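PDB 6I50: Sfrice_029225, which probably acts as a secreted trimeric cytokine of the tumour necrosis factor family that binds a TNF receptor. Local coordinates for residues 77-82 against 145-150; 105-110 against 117-122; 3-8 against 156-161; 67-72 against 124-129. All coordinates share one frame; numbering follows the deposited sequence.

In the fold
From the N terminus, interaction 3 comes first and closes the widest loop: residues 3-8 pair with 156-161, 148 residues away at the closest ends, and the other three contacts are nested inside it. Interactions 4 and 1 cross, since their segments alternate along the chain in the order 67-72, 77-82, 124-129, 145-150; their centres lie about 26 Å apart. The short loop of interaction 2 (105-110 with 117-122) is nested inside both. Interactions 3 and 4 touch through backbone pairing of 144-161 with 68-80, and interactions 1 and 2 through 68-80 with 117-129. Interaction 2 is the one with a segment in the other sheet, on strand 100-108.

Interaction 1 (77-82 against 145-150); sequences YYLDSH and HSLMQP
Asp80 and His145 form the polar, water-bridged end of this contact, and the carboxylate oxygen OD1 of Asp80 takes two bonds from the one histidine. The backbone N of His145 donates to Asp80 OD1 over 2.7 Å, on the anti side and 27° out of the carboxylate plane; the ring ND1 of His145 reaches the same OD1 over a longer 3.3 Å from the opposite face, with the oxygen lying in the imidazole plane. The second oxygen, OD2, accepts from His82 N in an Asx turn and from His82 ND1 on its syn lone pair, which fixes the rotation of the carboxylate. An alanine in place of Asp80 would probably leave His145 N and ND1 and His82 N and ND1 without the carboxylate that accepts from them, and the His145 ring less fixed in its rotation. A water donates to Asp80 OD1 over 2.9 Å and accepts only a weak bond from His145 ND1. Strands 68-80 and 144-161 of the TNF-family jelly roll are joined here by a single bridge, Tyr78 with Ser146, the axes of 77-80 and 145-147 at 131°. Leu147 N donates to Tyr77 O over 2.7 Å and Leu79 N to His145 O over 3.1 Å. Packing is tight where Leu147 lies alongside Tyr77, pointing the same way, CD1 3.6 Å from Tyr77 CE1; CG of Tyr77 stands anti to the backbone N (chi1 -168°), on the side of Leu147. It is looser at the partly exposed Leu79, which crosses Leu147 obliquely, CD2 to CD1 at 4.0 Å. Tyr77 also packs on Ala106 of a second subunit.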
loop_
_atom_site.group_PDB
_atom_site.type_symbol
_atom_site.label_atom_id
_atom_site.label_comp_id
_atom_site.label_asym_id
_atom_site.label_seq_id
_atom_site.Cartn_x
_atom_site.Cartn_y
_atom_site.Cartn_z
ATOM N N TYR A 77 12.626 -3.812 -2.082
ATOM C CA TYR A 77 13.156 -3.010 -3.181
ATOM C C TYR A 77 14.207 -3.853 -3.896
ATOM O O TYR A 77 15.313 -4.044 -3.389
ATOM C CB TYR A 77 13.730 -1.706 -2.637
ATOM C CG TYR A 77 14.058 -0.635 -3.656
ATOM C CD1 TYR A 77 15.115 -0.788 -4.542
ATOM C CD2 TYR A 77 13.345 0.557 -3.685
ATOM C CE1 TYR A 77 15.431 0.202 -5.453
ATOM C CE2 TYR A 77 13.658 1.553 -4.594
ATOM C CZ TYR A 77 14.701 1.370 -5.469
ATOM O OH TYR A 77 15.020 2.357 -6.373
ATOM N N TYR A 78 13.860 -4.357 -5.077
ATOM C CA TYR A 78 14.784 -5.179 -5.847
ATOM C C TYR A 78 15.664 -4.322 -6.740
ATOM O O TYR A 78 15.224 -3.309 -7.292
ATOM C CB TYR A 78 14.022 -6.191 -6.707
ATOM C CG TYR A 78 13.246 -7.209 -5.904
ATOM C CD1 TYR A 78 13.840 -8.388 -5.469
ATOM C CD2 TYR A 78 11.915 -6.989 -5.578
ATOM C CE1 TYR A 78 13.120 -9.319 -4.730
ATOM C CE2 TYR A 78 11.191 -7.908 -4.851
ATOM C CZ TYR A 78 11.795 -9.068 -4.427
ATOM O OH TYR A 78 11.054 -9.975 -3.700
ATOM N N LEU A 79 16.917 -4.739 -6.881
ATOM C CA LEU A 79 17.846 -4.183 -7.862
ATOM C C LEU A 79 18.438 -5.432 -8.500
ATOM O O LEU A 79 19.436 -5.978 -8.023
ATOM C CB LEU A 79 18.902 -3.277 -7.224
ATOM C CG LEU A 79 19.827 -2.567 -8.215
ATOM C CD1 LEU A 79 19.006 -1.898 -9.305
ATOM C CD2 LEU A 79 20.707 -1.549 -7.512
ATOM N N ASP A 80 17.787 -5.907 -9.558
ATOM C CA ASP A 80 17.996 -7.271 -10.008
ATOM C C ASP A 80 17.795 -7.322 -11.513
ATOM O O ASP A 80 17.106 -6.479 -12.094
ATOM C CB ASP A 80 17.037 -8.230 -9.289
ATOM C CG ASP A 80 17.457 -9.679 -9.411
ATOM O OD1 ASP A 80 18.215 -10.161 -8.545
ATOM O OD2 ASP A 80 17.018 -10.338 -10.375
ATOM N N SER A 81 18.399 -8.328 -12.139
ATOM C CA SER A 81 18.333 -8.461 -13.587
ATOM C C SER A 81 17.320 -9.502 -14.053
ATOM O O SER A 81 17.127 -9.649 -15.262
ATOM C CB SER A 81 19.719 -8.798 -14.154
ATOM O OG SER A 81 20.232 -9.980 -13.573
ATOM N N HIS A 82 16.669 -10.223 -13.142
ATOM C CA HIS A 82 15.674 -11.206 -13.554
ATOM C C HIS A 82 14.411 -10.527 -14.079
ATOM O O HIS A 82 14.068 -9.409 -13.683
ATOM C CB HIS A 82 15.321 -12.133 -12.391
ATOM C CG HIS A 82 16.392 -13.127 -12.075
ATOM N ND1 HIS A 82 17.387 -12.880 -11.155
ATOM C CD2 HIS A 82 16.642 -14.360 -12.578
ATOM C CE1 HIS A 82 18.198 -13.921 -11.095
ATOM N NE2 HIS A 82 17.771 -14.832 -11.953
ATOM N N HIS A 145 18.470 -10.074 -5.840
ATOM C CA HIS A 145 19.159 -9.027 -5.104
ATOM C C HIS A 145 18.189 -7.907 -4.762
ATOM O O HIS A 145 17.401 -7.473 -5.608
ATOM C CB HIS A 145 20.328 -8.465 -5.912
ATOM C CG HIS A 145 21.373 -9.481 -6.244
ATOM N ND1 HIS A 145 21.193 -10.445 -7.213
ATOM C CD2 HIS A 145 22.610 -9.684 -5.736
ATOM C CE1 HIS A 145 22.277 -11.195 -7.291
ATOM N NE2 HIS A 145 23.152 -10.754 -6.405
ATOM N N SER A 146 18.258 -7.440 -3.520
ATOM C CA SER A 146 17.420 -6.347 -3.050
ATOM C C SER A 146 18.277 -5.331 -2.307
ATOM O O SER A 146 19.353 -5.653 -1.793
ATOM C CB SER A 146 16.286 -6.849 -2.145
ATOM O OG SER A 146 16.775 -7.745 -1.164
ATOM N N LEU A 147 17.792 -4.090 -2.260
ATOM C CA LEU A 147 18.470 -3.014 -1.542
ATOM C C LEU A 147 17.878 -2.913 -0.141
ATOM O O LEU A 147 16.708 -2.545 0.025
ATOM C CB LEU A 147 18.339 -1.688 -2.288
ATOM C CG LEU A 147 19.106 -1.575 -3.600
ATOM C CD1 LEU A 147 18.839 -0.227 -4.254
ATOM C CD2 LEU A 147 20.594 -1.763 -3.352
ATOM N N MET A 148 18.684 -3.235 0.866
ATOM C CA MET A 148 18.211 -3.235 2.248
ATOM C C MET A 148 18.631 -1.931 2.925
ATOM O O MET A 148 19.530 -1.869 3.765
ATOM C CB MET A 148 18.730 -4.464 2.989
ATOM C CG MET A 148 18.434 -5.773 2.270
ATOM S SD MET A 148 16.704 -5.864 1.772
ATOM C CE MET A 148 15.949 -5.659 3.354
ATOM N N GLN A 149 17.949 -0.870 2.515
ATOM C CA GLN A 149 18.105 0.467 3.060
ATOM C C GLN A 149 16.769 0.894 3.652
ATOM O O GLN A 149 15.718 0.455 3.172
ATOM C CB GLN A 149 18.562 1.459 1.978
ATOM C CG GLN A 149 19.900 1.081 1.331
ATOM C CD GLN A 149 20.231 1.915 0.101
ATOM O OE1 GLN A 149 19.350 2.305 -0.661
ATOM N NE2 GLN A 149 21.514 2.192 -0.092
ATOM N N PRO A 150 16.771 1.717 4.711
ATOM C CA PRO A 150 15.543 1.874 5.510
ATOM C C PRO A 150 14.370 2.419 4.721
ATOM O O PRO A 150 13.227 2.002 4.941
ATOM C CB PRO A 150 15.973 2.846 6.619
ATOM C CG PRO A 150 17.450 2.754 6.667
ATOM C CD PRO A 150 17.897 2.486 5.267
HETATM O O HOH W 1 20.213 -12.100 -9.392
#

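Interaction 2 (105-110 against 117-122); sequences CAQSSY and KPNSCF
Cys105 and Cys121 are joined by a disulfide, the covalent tie of this contact, with SG to SG at 2.0 Å and a torsion of -102° about the bond. Both CB atoms point toward the other strand, and the sulfurs meet between two backbones whose axes come no closer than 6.6 Å; SG of Cys105 stands anti to the backbone N (chi1 -173°). No hydrogen bond links the two segments directly. Next along the strands, the side-chain amides of Gln107 and Asn119 are stacked, their planes 16° apart although the two side chains cross at about a right angle; Gln107 CD lies 3.5 Å from Asn119 OD1. The last pair is bridged by solvent: one water accepts from Lys117 NZ over 2.7 Å and lies 2.7 Å from Ser109 O. A second water sits 2.6 Å from Ser109 OG and accepts a weak bond from Asn119 ND2.

Further out, the amide of Asn119 is positioned by another chain, since its OD1 accepts from Ser108 N of the second subunit. Gln107 packs on Gln107 of both neighbouring subunits, and Phe122 meets Phe122 of each in edge-to-face fashion, which places this contact close to the threefold axis. Within the chain, Trp87 NE1 donates to Cys121 O, and the Trp87 side chain packs on Cys105. The disulfide thus ties strand 100-108 of one sheet to strand 117-129 of the other, across the beta sandwich of a trimeric TNF-family jelly roll.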
loop_
_atom_site.group_PDB
_atom_site.type_symbol
_atom_site.label_atom_id
_atom_site.label_comp_id
_atom_site.label_asym_id
_atom_site.label_seq_id
_atom_site.Cartn_x
_atom_site.Cartn_y
_atom_site.Cartn_z
ATOM N N CYS A 105 3.478 -10.544 -3.603
ATOM C CA CYS A 105 3.690 -9.418 -4.499
ATOM C C CYS A 105 4.519 -9.900 -5.680
ATOM O O CYS A 105 5.385 -10.764 -5.526
ATOM C CB CYS A 105 4.409 -8.269 -3.773
ATOM S SG CYS A 105 4.572 -6.726 -4.681
ATOM N N ALA A 106 4.250 -9.350 -6.868
ATOM C CA ALA A 106 5.027 -9.751 -8.035
ATOM C C ALA A 106 5.152 -8.585 -9.003
ATOM O O ALA A 106 4.240 -7.767 -9.138
ATOM C CB ALA A 106 4.401 -10.961 -8.743
ATOM N N GLN A 107 6.300 -8.510 -9.667
ATOM C CA GLN A 107 6.523 -7.562 -10.750
ATOM C C GLN A 107 7.308 -8.271 -11.839
ATOM O O GLN A 107 8.210 -9.057 -11.541
ATOM C CB GLN A 107 7.279 -6.320 -10.263
ATOM C CG GLN A 107 7.117 -5.070 -11.125
ATOM C CD GLN A 107 8.021 -5.057 -12.348
ATOM O OE1 GLN A 107 7.769 -4.331 -13.313
ATOM N NE2 GLN A 107 9.085 -5.855 -12.308
ATOM N N SER A 108 6.979 -7.995 -13.101
ATOM C CA SER A 108 7.580 -8.749 -14.191
ATOM C C SER A 108 7.594 -7.931 -15.471
ATOM O O SER A 108 6.624 -7.240 -15.794
ATOM C CB SER A 108 6.834 -10.069 -14.432
ATOM O OG SER A 108 7.530 -10.897 -15.361
ATOM N N SER A 109 8.705 -8.018 -16.192
ATOM C CA SER A 109 8.802 -7.452 -17.527
ATOM C C SER A 109 9.867 -8.230 -18.280
ATOM O O SER A 109 10.807 -8.753 -17.678
ATOM C CB SER A 109 9.145 -5.960 -17.494
ATOM O OG SER A 109 10.459 -5.765 -17.004
ATOM N N TYR A 110 9.705 -8.313 -19.596
ATOM C CA TYR A 110 10.604 -9.104 -20.418
ATOM C C TYR A 110 11.769 -8.255 -20.908
ATOM O O TYR A 110 11.584 -7.123 -21.365
ATOM C CB TYR A 110 9.861 -9.707 -21.614
ATOM C CG TYR A 110 10.759 -10.528 -22.519
ATOM C CD1 TYR A 110 10.998 -11.874 -22.261
ATOM C CD2 TYR A 110 11.382 -9.952 -23.620
ATOM C CE1 TYR A 110 11.829 -12.623 -23.079
ATOM C CE2 TYR A 110 12.215 -10.693 -24.441
ATOM C CZ TYR A 110 12.432 -12.026 -24.166
ATOM O OH TYR A 110 13.260 -12.762 -24.985
ATOM N N LYS A 117 17.800 -3.567 -12.748
ATOM C CA LYS A 117 16.887 -2.436 -12.709
ATOM C C LYS A 117 16.151 -2.412 -11.386
ATOM O O LYS A 117 15.923 -3.467 -10.777
ATOM C CB LYS A 117 15.886 -2.464 -13.870
ATOM C CG LYS A 117 15.060 -3.710 -13.962
ATOM C CD LYS A 117 14.696 -3.941 -15.412
ATOM C CE LYS A 117 14.695 -5.415 -15.739
ATOM N NZ LYS A 117 13.649 -6.140 -14.967
ATOM N N PRO A 118 15.765 -1.226 -10.912
ATOM C CA PRO A 118 15.116 -1.109 -9.604
ATOM C C PRO A 118 13.607 -1.277 -9.687
ATOM O O PRO A 118 12.967 -0.685 -10.561
ATOM C CB PRO A 118 15.490 0.310 -9.166
ATOM C CG PRO A 118 15.593 1.063 -10.451
ATOM C CD PRO A 118 16.083 0.090 -11.494
ATOM N N ASN A 119 13.037 -2.067 -8.777
ATOM C CA ASN A 119 11.591 -2.250 -8.689
ATOM C C ASN A 119 11.236 -2.513 -7.236
ATOM O O ASN A 119 11.708 -3.495 -6.661
ATOM C CB ASN A 119 11.119 -3.423 -9.556
ATOM C CG ASN A 119 10.947 -3.048 -11.003
ATOM O OD1 ASN A 119 10.020 -2.321 -11.360
ATOM N ND2 ASN A 119 11.831 -3.556 -11.855
ATOM N N SER A 120 10.401 -1.660 -6.648
ATOM C CA SER A 120 9.901 -1.895 -5.300
ATOM C C SER A 120 8.572 -2.643 -5.393
ATOM O O SER A 120 7.714 -2.307 -6.216
ATOM C CB SER A 120 9.745 -0.577 -4.534
ATOM O OG SER A 120 8.909 0.348 -5.208
ATOM N N CYS A 121 8.419 -3.682 -4.579
ATOM C CA CYS A 121 7.223 -4.521 -4.603
ATOM C C CYS A 121 6.558 -4.383 -3.241
ATOM O O CYS A 121 7.086 -4.881 -2.241
ATOM C CB CYS A 121 7.573 -5.981 -4.905
ATOM S SG CYS A 121 6.281 -6.934 -5.792
ATOM N N PHE A 122 5.413 -3.701 -3.206
ATOM C CA PHE A 122 4.702 -3.386 -1.974
ATOM C C PHE A 122 3.365 -4.118 -1.935
ATOM O O PHE A 122 2.661 -4.199 -2.948
ATOM C CB PHE A 122 4.463 -1.872 -1.852
ATOM C CG PHE A 122 3.669 -1.478 -0.637
ATOM C CD1 PHE A 122 2.276 -1.582 -0.618
ATOM C CD2 PHE A 122 4.318 -0.991 0.487
ATOM C CE1 PHE A 122 1.559 -1.244 0.511
ATOM C CE2 PHE A 122 3.608 -0.640 1.619
ATOM C CZ PHE A 122 2.222 -0.766 1.633
HETATM O O HOH W 2 13.175 -7.507 -17.289
HETATM O O HOH W 3 10.454 -4.754 -14.593
#

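Interaction 3 (3-8 against 156-161); sequences FIAAHF and GLVKLA
The ring of Phe3 touches Val158, CE1 to CG1 at 3.9 Å, while one ring face carries CB of Ala5, 3.4 Å above the plane and offset toward the rim; the ring also meets that of Trp45, planes at about 30°. At the other end, the Phe8 ring receives CD1 of Leu157 at its edge, 4.4 Å from Phe8 CE2, and the His7 ring lies near Gly156 CA, its ND1 bonded to Tyr73 OH. These contacts flank an antiparallel pairing of strands 5-10 and 144-161 in the TNF-family jelly roll, the axes of 5-8 and 156-161 at 174°. Ala6 and Leu157 form the hydrogen-bonded pair, Ala6 N to Leu157 O and Leu157 N to Ala6 O both at 3.0 Å; Ala5 with Val158 and His7 with Gly156 are non-hydrogen-bonded pairs. A further bond, from Lys159 N to Ile4 O, extends the pairing to an inverse gamma turn centred on Ile4. There Lys159, its CG anti to the backbone N (chi1 -172°), runs beside Ile4, CB to CB at 3.9 Å, and ends in a salt bridge to Asp162. Phe3 also packs on Ala161 of a second subunit. A water accepts from Ile4 N over 3.1 Å and donates to Lys159 O over 3.0 Å.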
loop_
_atom_site.group_PDB
_atom_site.type_symbol
_atom_site.label_atom_id
_atom_site.label_comp_id
_atom_site.label_asym_id
_atom_site.label_seq_id
_atom_site.Cartn_x
_atom_site.Cartn_y
_atom_site.Cartn_z
ATOM N N PHE A 3 -0.393 0.778 21.907
ATOM C CA PHE A 3 -0.068 0.824 20.482
ATOM C C PHE A 3 0.741 -0.432 20.180
ATOM O O PHE A 3 1.968 -0.443 20.276
ATOM C CB PHE A 3 0.699 2.099 20.152
ATOM C CG PHE A 3 0.971 2.296 18.685
ATOM C CD1 PHE A 3 -0.028 2.100 17.744
ATOM C CD2 PHE A 3 2.214 2.725 18.254
ATOM C CE1 PHE A 3 0.218 2.309 16.397
ATOM C CE2 PHE A 3 2.471 2.930 16.910
ATOM C CZ PHE A 3 1.471 2.726 15.980
ATOM N N ILE A 4 0.041 -1.511 19.835
ATOM C CA ILE A 4 0.676 -2.807 19.578
ATOM C C ILE A 4 1.089 -2.796 18.108
ATOM O O ILE A 4 0.338 -3.203 17.222
ATOM C CB ILE A 4 -0.246 -3.969 19.933
ATOM C CG1 ILE A 4 -0.647 -3.863 21.411
ATOM C CG2 ILE A 4 0.427 -5.311 19.652
ATOM C CD1 ILE A 4 -1.494 -5.001 21.900
ATOM N N ALA A 5 2.306 -2.318 17.845
ATOM C CA ALA A 5 2.727 -2.014 16.487
ATOM C C ALA A 5 4.245 -1.968 16.439
ATOM O O ALA A 5 4.899 -1.691 17.444
ATOM C CB ALA A 5 2.145 -0.678 16.012
ATOM N N ALA A 6 4.792 -2.226 15.256
ATOM C CA ALA A 6 6.235 -2.203 15.062
ATOM C C ALA A 6 6.535 -2.016 13.581
ATOM O O ALA A 6 5.765 -2.438 12.715
ATOM C CB ALA A 6 6.895 -3.488 15.586
ATOM N N HIS A 7 7.668 -1.371 13.305
ATOM C CA HIS A 7 8.160 -1.184 11.949
ATOM C C HIS A 7 9.623 -1.595 11.920
ATOM O O HIS A 7 10.408 -1.134 12.750
ATOM C CB HIS A 7 8.016 0.271 11.493
ATOM C CG HIS A 7 8.500 0.516 10.099
ATOM N ND1 HIS A 7 7.695 0.348 8.991
ATOM C CD2 HIS A 7 9.708 0.910 9.629
ATOM C CE1 HIS A 7 8.383 0.642 7.901
ATOM N NE2 HIS A 7 9.605 0.989 8.261
ATOM N N PHE A 8 9.977 -2.482 10.995
ATOM C CA PHE A 8 11.348 -2.949 10.830
ATOM C C PHE A 8 11.785 -2.637 9.408
ATOM O O PHE A 8 11.047 -2.915 8.458
ATOM C CB PHE A 8 11.453 -4.453 11.101
ATOM C CG PHE A 8 10.804 -4.874 12.382
ATOM C CD1 PHE A 8 11.492 -4.770 13.580
ATOM C CD2 PHE A 8 9.496 -5.341 12.395
ATOM C CE1 PHE A 8 10.897 -5.147 14.774
ATOM C CE2 PHE A 8 8.894 -5.725 13.583
ATOM C CZ PHE A 8 9.598 -5.617 14.776
ATOM N N GLY A 156 6.162 -3.967 8.433
ATOM C CA GLY A 156 5.566 -3.360 9.603
ATOM C C GLY A 156 4.176 -3.911 9.830
ATOM O O GLY A 156 3.561 -4.506 8.938
ATOM N N LEU A 157 3.695 -3.731 11.056
ATOM C CA LEU A 157 2.365 -4.202 11.395
ATOM C C LEU A 157 1.813 -3.378 12.542
ATOM O O LEU A 157 2.549 -2.940 13.431
ATOM C CB LEU A 157 2.321 -5.692 11.774
ATOM C CG LEU A 157 3.482 -6.605 12.185
ATOM C CD1 LEU A 157 4.543 -5.937 13.038
ATOM C CD2 LEU A 157 2.905 -7.811 12.916
ATOM N N VAL A 158 0.495 -3.195 12.508
ATOM C CA VAL A 158 -0.237 -2.409 13.489
ATOM C C VAL A 158 -1.466 -3.212 13.876
ATOM O O VAL A 158 -2.298 -3.525 13.017
ATOM C CB VAL A 158 -0.650 -1.031 12.938
ATOM C CG1 VAL A 158 -1.409 -0.243 14.002
ATOM C CG2 VAL A 158 0.559 -0.244 12.428
ATOM N N LYS A 159 -1.605 -3.526 15.159
ATOM C CA LYS A 159 -2.821 -4.201 15.589
ATOM C C LYS A 159 -4.001 -3.238 15.521
ATOM O O LYS A 159 -3.941 -2.124 16.052
ATOM C CB LYS A 159 -2.671 -4.759 16.999
ATOM C CG LYS A 159 -3.848 -5.634 17.403
ATOM C CD LYS A 159 -3.709 -6.133 18.823
ATOM C CE LYS A 159 -4.995 -6.799 19.268
ATOM N NZ LYS A 159 -5.406 -6.329 20.610
ATOM N N LEU A 160 -5.075 -3.680 14.866
ATOM C CA LEU A 160 -6.273 -2.874 14.659
ATOM C C LEU A 160 -7.411 -3.235 15.594
ATOM O O LEU A 160 -8.190 -2.351 15.971
ATOM C CB LEU A 160 -6.774 -3.022 13.221
ATOM C CG LEU A 160 -5.781 -2.681 12.117
ATOM C CD1 LEU A 160 -6.457 -2.892 10.766
ATOM C CD2 LEU A 160 -5.297 -1.257 12.271
ATOM N N ALA A 161 -7.539 -4.508 15.960
ATOM C CA ALA A 161 -8.657 -4.943 16.785
ATOM C C ALA A 161 -8.348 -6.287 17.423
ATOM O O ALA A 161 -7.585 -7.092 16.879
ATOM C CB ALA A 161 -9.946 -5.057 15.965
HETATM O O HOH W 4 -2.780 -1.323 18.648
#

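Interaction 4 (67-72 against 124-129)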
loop_
_atom_site.group_PDB
_atom_site.type_symbol
_atom_site.label_atom_id
_atom_site.label_comp_id
_atom_site.label_asym_id
_atom_site.label_seq_id
_atom_site.Cartn_x
_atom_site.Cartn_y
_atom_site.Cartn_z
ATOM N N THR A 67 -2.777 -11.743 19.872
ATOM C CA THR A 67 -3.714 -12.167 18.843
ATOM C C THR A 67 -4.629 -11.017 18.435
ATOM O O THR A 67 -5.119 -10.264 19.281
ATOM C CB THR A 67 -4.544 -13.340 19.364
ATOM O OG1 THR A 67 -3.669 -14.428 19.694
ATOM C CG2 THR A 67 -5.555 -13.794 18.324
ATOM N N GLY A 68 -4.854 -10.875 17.134
ATOM C CA GLY A 68 -5.796 -9.878 16.665
ATOM C C GLY A 68 -5.718 -9.719 15.164
ATOM O O GLY A 68 -5.013 -10.455 14.467
ATOM N N VAL A 69 -6.479 -8.746 14.674
ATOM C CA VAL A 69 -6.419 -8.360 13.268
ATOM C C VAL A 69 -5.434 -7.210 13.149
ATOM O O VAL A 69 -5.585 -6.184 13.824
ATOM C CB VAL A 69 -7.802 -7.971 12.725
ATOM C CG1 VAL A 69 -7.689 -7.458 11.293
ATOM C CG2 VAL A 69 -8.732 -9.166 12.780
ATOM N N TYR A 70 -4.416 -7.397 12.313
ATOM C CA TYR A 70 -3.346 -6.433 12.105
ATOM C C TYR A 70 -3.371 -5.928 10.674
ATOM O O TYR A 70 -3.624 -6.692 9.743
ATOM C CB TYR A 70 -1.956 -7.050 12.313
ATOM C CG TYR A 70 -1.564 -7.389 13.723
ATOM C CD1 TYR A 70 -2.152 -8.454 14.396
ATOM C CD2 TYR A 70 -0.573 -6.672 14.369
ATOM C CE1 TYR A 70 -1.773 -8.786 15.675
ATOM C CE2 TYR A 70 -0.185 -6.990 15.647
ATOM C CZ TYR A 70 -0.788 -8.042 16.302
ATOM O OH TYR A 70 -0.390 -8.348 17.580
ATOM N N LEU A 71 -3.037 -4.653 10.497
ATOM C CA LEU A 71 -2.606 -4.177 9.194
ATOM C C LEU A 71 -1.134 -4.535 9.049
ATOM O O LEU A 71 -0.309 -4.105 9.858
ATOM C CB LEU A 71 -2.818 -2.670 9.063
ATOM C CG LEU A 71 -2.276 -2.015 7.783
ATOM C CD1 LEU A 71 -3.101 -2.441 6.570
ATOM C CD2 LEU A 71 -2.273 -0.497 7.925
ATOM N N VAL A 72 -0.810 -5.353 8.055
ATOM C CA VAL A 72 0.557 -5.805 7.810
ATOM C C VAL A 72 0.970 -5.265 6.449
ATOM O O VAL A 72 0.202 -5.363 5.489
ATOM C CB VAL A 72 0.663 -7.342 7.839
ATOM C CG1 VAL A 72 2.096 -7.787 7.586
ATOM C CG2 VAL A 72 0.157 -7.889 9.176
ATOM N N ALA A 124 -0.023 -4.936 1.212
ATOM C CA ALA A 124 -0.516 -4.763 2.570
ATOM C C ALA A 124 -1.921 -5.331 2.654
ATOM O O ALA A 124 -2.625 -5.426 1.648
ATOM C CB ALA A 124 -0.506 -3.285 2.988
ATOM N N ALA A 125 -2.320 -5.713 3.868
ATOM C CA ALA A 125 -3.675 -6.214 4.079
ATOM C C ALA A 125 -3.958 -6.293 5.570
ATOM O O ALA A 125 -3.040 -6.314 6.393
ATOM C CB ALA A 125 -3.880 -7.591 3.437
ATOM N N ALA A 126 -5.250 -6.347 5.903
ATOM C CA ALA A 126 -5.693 -6.630 7.267
ATOM C C ALA A 126 -5.726 -8.142 7.463
ATOM O O ALA A 126 -6.532 -8.835 6.835
ATOM C CB ALA A 126 -7.067 -6.019 7.528
ATOM N N LEU A 127 -4.851 -8.657 8.327
ATOM C CA LEU A 127 -4.621 -10.091 8.471
ATOM C C LEU A 127 -4.850 -10.522 9.912
ATOM O O LEU A 127 -4.496 -9.802 10.849
ATOM C CB LEU A 127 -3.188 -10.452 8.058
ATOM C CG LEU A 127 -2.798 -10.178 6.604
ATOM C CD1 LEU A 127 -1.287 -10.320 6.441
ATOM C CD2 LEU A 127 -3.555 -11.104 5.656
ATOM N N PHE A 128 -5.449 -11.694 10.097
ATOM C CA PHE A 128 -5.564 -12.247 11.435
ATOM C C PHE A 128 -4.250 -12.919 11.805
ATOM O O PHE A 128 -3.765 -13.789 11.077
ATOM C CB PHE A 128 -6.710 -13.250 11.531
ATOM C CG PHE A 128 -6.748 -13.968 12.843
ATOM C CD1 PHE A 128 -7.328 -13.373 13.956
ATOM C CD2 PHE A 128 -6.153 -15.216 12.982
ATOM C CE1 PHE A 128 -7.334 -14.019 15.178
ATOM C CE2 PHE A 128 -6.164 -15.868 14.198
ATOM C CZ PHE A 128 -6.752 -15.271 15.295
ATOM N N LEU A 129 -3.682 -12.521 12.941
ATOM C CA LEU A 129 -2.441 -13.100 13.438
ATOM C C LEU A 129 -2.640 -13.568 14.870
ATOM O O LEU A 129 -3.353 -12.924 15.648
ATOM C CB LEU A 129 -1.290 -12.091 13.384
ATOM C CG LEU A 129 -1.018 -11.465 12.011
ATOM C CD1 LEU A 129 0.037 -10.381 12.116
ATOM C CD2 LEU A 129 -0.587 -12.526 11.011
#
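Gly68, Tyr70 and Val72 are matched with Leu129, Leu127 and Ala125 as antiparallel hydrogen-bonded pairs, with Val69-Phe128 and Leu71-Ala126 as the intervening non-hydrogen-bonded pairs, giving six backbone bonds between segments 68-72 and 124-129, whose axes approach to 4.4 Å and meet at 148°. On the face of Tyr70, Val72, Leu127 and Leu129, the apolar groups interlock. Tyr70 and Leu129 cross at about a right angle, with CD1 of the leucine 3.7 Å from CD1 of the tyrosine; CG of Tyr70, anti to the carbonyl carbon (chi1 -71°), itself lies 3.8 Å from Leu129 CD1. The hydroxyl at the far end of the ring, Tyr70 OH, is hydrogen-bonded to His66 O. An alanine at Tyr70 would probably open a gap where ring atoms CG and CD1 met Leu129 CD1 and leave the carbonyl of His66 without its hydroxyl partner. The same methyl of Leu129 meets Val72 tip to tip, CD1 to CG2 at 3.9 Å, while Val72 CB lies 3.8 Å from Leu127 CD1. Where Thr67 lies beside Leu129, its CG2 approaches the Phe128 ring, 3.6 Å from CZ. On the other face, Val69 CG1 touches Ala126 CB at 4.1 Å. Strand 144-161 pairs with the other edge of strand 68-80, through Val69 and Leu71, and Leu102 of strand 100-108 packs on Leu127 and Leu129 from the opposing sheet. Trp45, on helix 44-47 of the third subunit, packs on Val69 and Phe128, its NE1 bonded to Ala126 O.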